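Local coordinates for cupin type-2 domain-containing protein (Ralstonia eutropha, PDB 2OPK) that is of unknown function but carries a cupin beta-barrel domain and has been tentatively assigned as a mannose-6-phosphate isomerase, at residues B[32-37]-B[104-109]. Numbering follows the deposited sequence. Where two conformers were deposited one is given.
Sequences KIERII and WLAVHC
Strands 32-37 and 104-109 are antiparallel neighbours in the five-stranded sheet of the cupin fold, joined by six backbone hydrogen bonds between Lys32 and His108, Glu34 and Ala106, and Ile36 and Trp104. The bonds of the middle pair run nearly along their C=O axes; at Ile36 N the donor instead sits above the carbonyl plane of Trp104.

Packing is tightest at the Trp104 end. The indole, with CG beside its backbone N (chi1 -46°), brings CD1 to 3.6 Å from Ile36 CB, and Ile36 O lies at the ring edge, in plane. Trp104 NE1 bonds to Ser38 OG, and an unidentified molecule, probably from the crystallisation liquor, lies about 3 Å from the Trp104 side chain (nearest atoms) and may mark a pocket. Ile36 reaches along the same face, CD1 3.9 Å from Ala106 CB. On the face of Ile33, Leu105 and Val107, Ile33 CG2 meets Leu105 CD1 at 3.9 Å, and the second subunit packs against all three residues.

Lys32 beside His108 is looser and partly exposed, bent at chi3, its CE 3.9 Å from His108 CD2. Buried Glu34 grips the ring from the inner side: chi1 is crowded (69°), CG rests on Ala106 CB, and the extended chain carries OE2 to the imidazole, carboxylate and ring planes 82° apart. The His108 NE2 to Glu34 OE2 bond is short (2.7 Å) but bent, OE2 near the imidazole plane, NE2 above the carboxylate plane.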
loop_
_atom_site.group_PDB
_atom_site.type_symbol
_atom_site.label_atom_id
_atom_site.label_comp_id
_atom_site.label_asym_id
_atom_site.label_seq_id
_atom_site.Cartn_x
_atom_site.Cartn_y
_atom_site.Cartn_z
ATOM N N LYS B 32 6.365 -4.964 -8.821
ATOM C CA LYS B 32 4.968 -5.019 -9.113
ATOM C C LYS B 32 4.137 -4.599 -7.891
ATOM O O LYS B 32 4.360 -5.082 -6.787
ATOM C CB LYS B 32 4.585 -6.424 -9.607
ATOM C CG LYS B 32 3.093 -6.634 -9.783
ATOM C CD LYS B 32 2.772 -7.884 -10.576
ATOM C CE LYS B 32 2.937 -9.131 -9.733
ATOM N NZ LYS B 32 2.598 -10.367 -10.547
ATOM N N ILE B 33 3.192 -3.700 -8.121
ATOM C CA ILE B 33 2.195 -3.313 -7.138
ATOM C C ILE B 33 0.878 -3.805 -7.688
ATOM O O ILE B 33 0.552 -3.548 -8.855
ATOM C CB ILE B 33 2.119 -1.786 -6.950
ATOM C CG1 ILE B 33 3.492 -1.224 -6.552
ATOM C CG2 ILE B 33 1.115 -1.409 -5.855
ATOM C CD1 ILE B 33 3.491 0.351 -6.451
ATOM N N GLU B 34 0.117 -4.498 -6.851
ATOM C CA GLU B 34 -1.142 -5.068 -7.283
ATOM C C GLU B 34 -2.180 -5.082 -6.178
ATOM O O GLU B 34 -1.867 -5.117 -4.990
ATOM C CB GLU B 34 -0.942 -6.508 -7.787
ATOM C CG GLU B 34 -0.574 -7.496 -6.693
ATOM C CD GLU B 34 -0.278 -8.891 -7.197
ATOM O OE1 GLU B 34 -0.623 -9.207 -8.371
ATOM O OE2 GLU B 34 0.306 -9.666 -6.380
ATOM N N ARG B 35 -3.426 -5.102 -6.624
ATOM C CA ARG B 35 -4.601 -5.299 -5.776
ATOM C C ARG B 35 -5.008 -6.795 -5.871
ATOM O O ARG B 35 -4.937 -7.387 -6.953
ATOM C CB ARG B 35 -5.697 -4.443 -6.358
ATOM C CG ARG B 35 -6.932 -4.497 -5.692
ATOM C CD ARG B 35 -7.881 -3.499 -6.286
ATOM N NE ARG B 35 -8.607 -3.896 -7.493
ATOM C CZ ARG B 35 -9.840 -3.435 -7.758
ATOM N NH1 ARG B 35 -10.434 -2.624 -6.901
ATOM N NH2 ARG B 35 -10.506 -3.752 -8.844
ATOM N N ILE B 36 -5.380 -7.388 -4.739
ATOM C CA ILE B 36 -5.882 -8.762 -4.673
ATOM C C ILE B 36 -7.273 -8.669 -4.078
ATOM O O ILE B 36 -7.494 -7.925 -3.098
ATOM C CB ILE B 36 -5.063 -9.685 -3.764
ATOM C CG1 ILE B 36 -3.574 -9.574 -4.085
ATOM C CG2 ILE B 36 -5.592 -11.174 -3.869
ATOM C CD1 ILE B 36 -2.582 -10.317 -3.095
ATOM N N ILE B 37 -8.225 -9.375 -4.693
ATOM C CA ILE B 37 -9.600 -9.403 -4.221
ATOM C C ILE B 37 -9.952 -10.837 -3.838
ATOM O O ILE B 37 -10.000 -11.745 -4.709
ATOM C CB ILE B 37 -10.598 -8.904 -5.296
ATOM C CG1 ILE B 37 -10.154 -7.553 -5.889
ATOM C CG2 ILE B 37 -12.011 -8.815 -4.730
ATOM C CD1 ILE B 37 -10.132 -6.410 -4.908
ATOM N N TRP B 104 -6.662 -6.525 -0.791
ATOM C CA TRP B 104 -5.268 -6.422 -0.347
ATOM C C TRP B 104 -4.484 -5.547 -1.295
ATOM O O TRP B 104 -4.857 -5.392 -2.456
ATOM C CB TRP B 104 -4.556 -7.748 -0.417
ATOM C CG TRP B 104 -5.241 -8.971 0.130
ATOM C CD1 TRP B 104 -6.329 -9.581 -0.372
ATOM C CD2 TRP B 104 -4.821 -9.752 1.260
ATOM N NE1 TRP B 104 -6.631 -10.698 0.368
ATOM C CE2 TRP B 104 -5.725 -10.821 1.384
ATOM C CE3 TRP B 104 -3.781 -9.637 2.186
ATOM C CZ2 TRP B 104 -5.599 -11.794 2.383
ATOM C CZ3 TRP B 104 -3.640 -10.596 3.169
ATOM C CH2 TRP B 104 -4.551 -11.655 3.276
ATOM N N LEU B 105 -3.376 -5.024 -0.785
ATOM C CA LEU B 105 -2.383 -4.315 -1.593
ATOM C C LEU B 105 -1.109 -5.090 -1.409
ATOM O O LEU B 105 -0.707 -5.359 -0.268
ATOM C CB LEU B 105 -2.195 -2.883 -1.099
ATOM C CG LEU B 105 -1.234 -2.034 -1.934
ATOM C CD1 LEU B 105 -1.793 -1.752 -3.338
ATOM C CD2 LEU B 105 -0.987 -0.745 -1.205
ATOM N N ALA B 106 -0.495 -5.496 -2.515
ATOM C CA ALA B 106 0.683 -6.329 -2.476
ATOM C C ALA B 106 1.796 -5.752 -3.344
ATOM O O ALA B 106 1.543 -5.256 -4.455
ATOM C CB ALA B 106 0.338 -7.753 -2.899
ATOM N N VAL B 107 3.022 -5.804 -2.814
ATOM C CA VAL B 107 4.203 -5.301 -3.523
ATOM C C VAL B 107 5.217 -6.424 -3.599
ATOM O O VAL B 107 5.531 -7.053 -2.606
ATOM C CB VAL B 107 4.834 -4.058 -2.870
ATOM C CG1 VAL B 107 6.001 -3.467 -3.725
ATOM C CG2 VAL B 107 3.751 -2.966 -2.599
ATOM N N HIS B 108 5.683 -6.679 -4.816
ATOM C CA HIS B 108 6.675 -7.675 -5.108
ATOM C C HIS B 108 7.912 -6.957 -5.585
ATOM O O HIS B 108 7.845 -6.123 -6.464
ATOM C CB HIS B 108 6.121 -8.620 -6.186
ATOM C CG HIS B 108 4.871 -9.346 -5.765
ATOM N ND1 HIS B 108 4.894 -10.537 -5.059
ATOM C CD2 HIS B 108 3.560 -9.030 -5.926
ATOM C CE1 HIS B 108 3.653 -10.929 -4.825
ATOM N NE2 HIS B 108 2.826 -10.039 -5.348
ATOM N N CYS B 109 9.051 -7.262 -4.985
ATOM C CA CYS B 109 10.288 -6.619 -5.360
ATOM C C CYS B 109 11.505 -7.504 -5.096
ATOM O O CYS B 109 11.388 -8.556 -4.443
ATOM C CB CYS B 109 10.416 -5.313 -4.596
ATOM S SG CYS B 109 10.630 -5.528 -2.857
#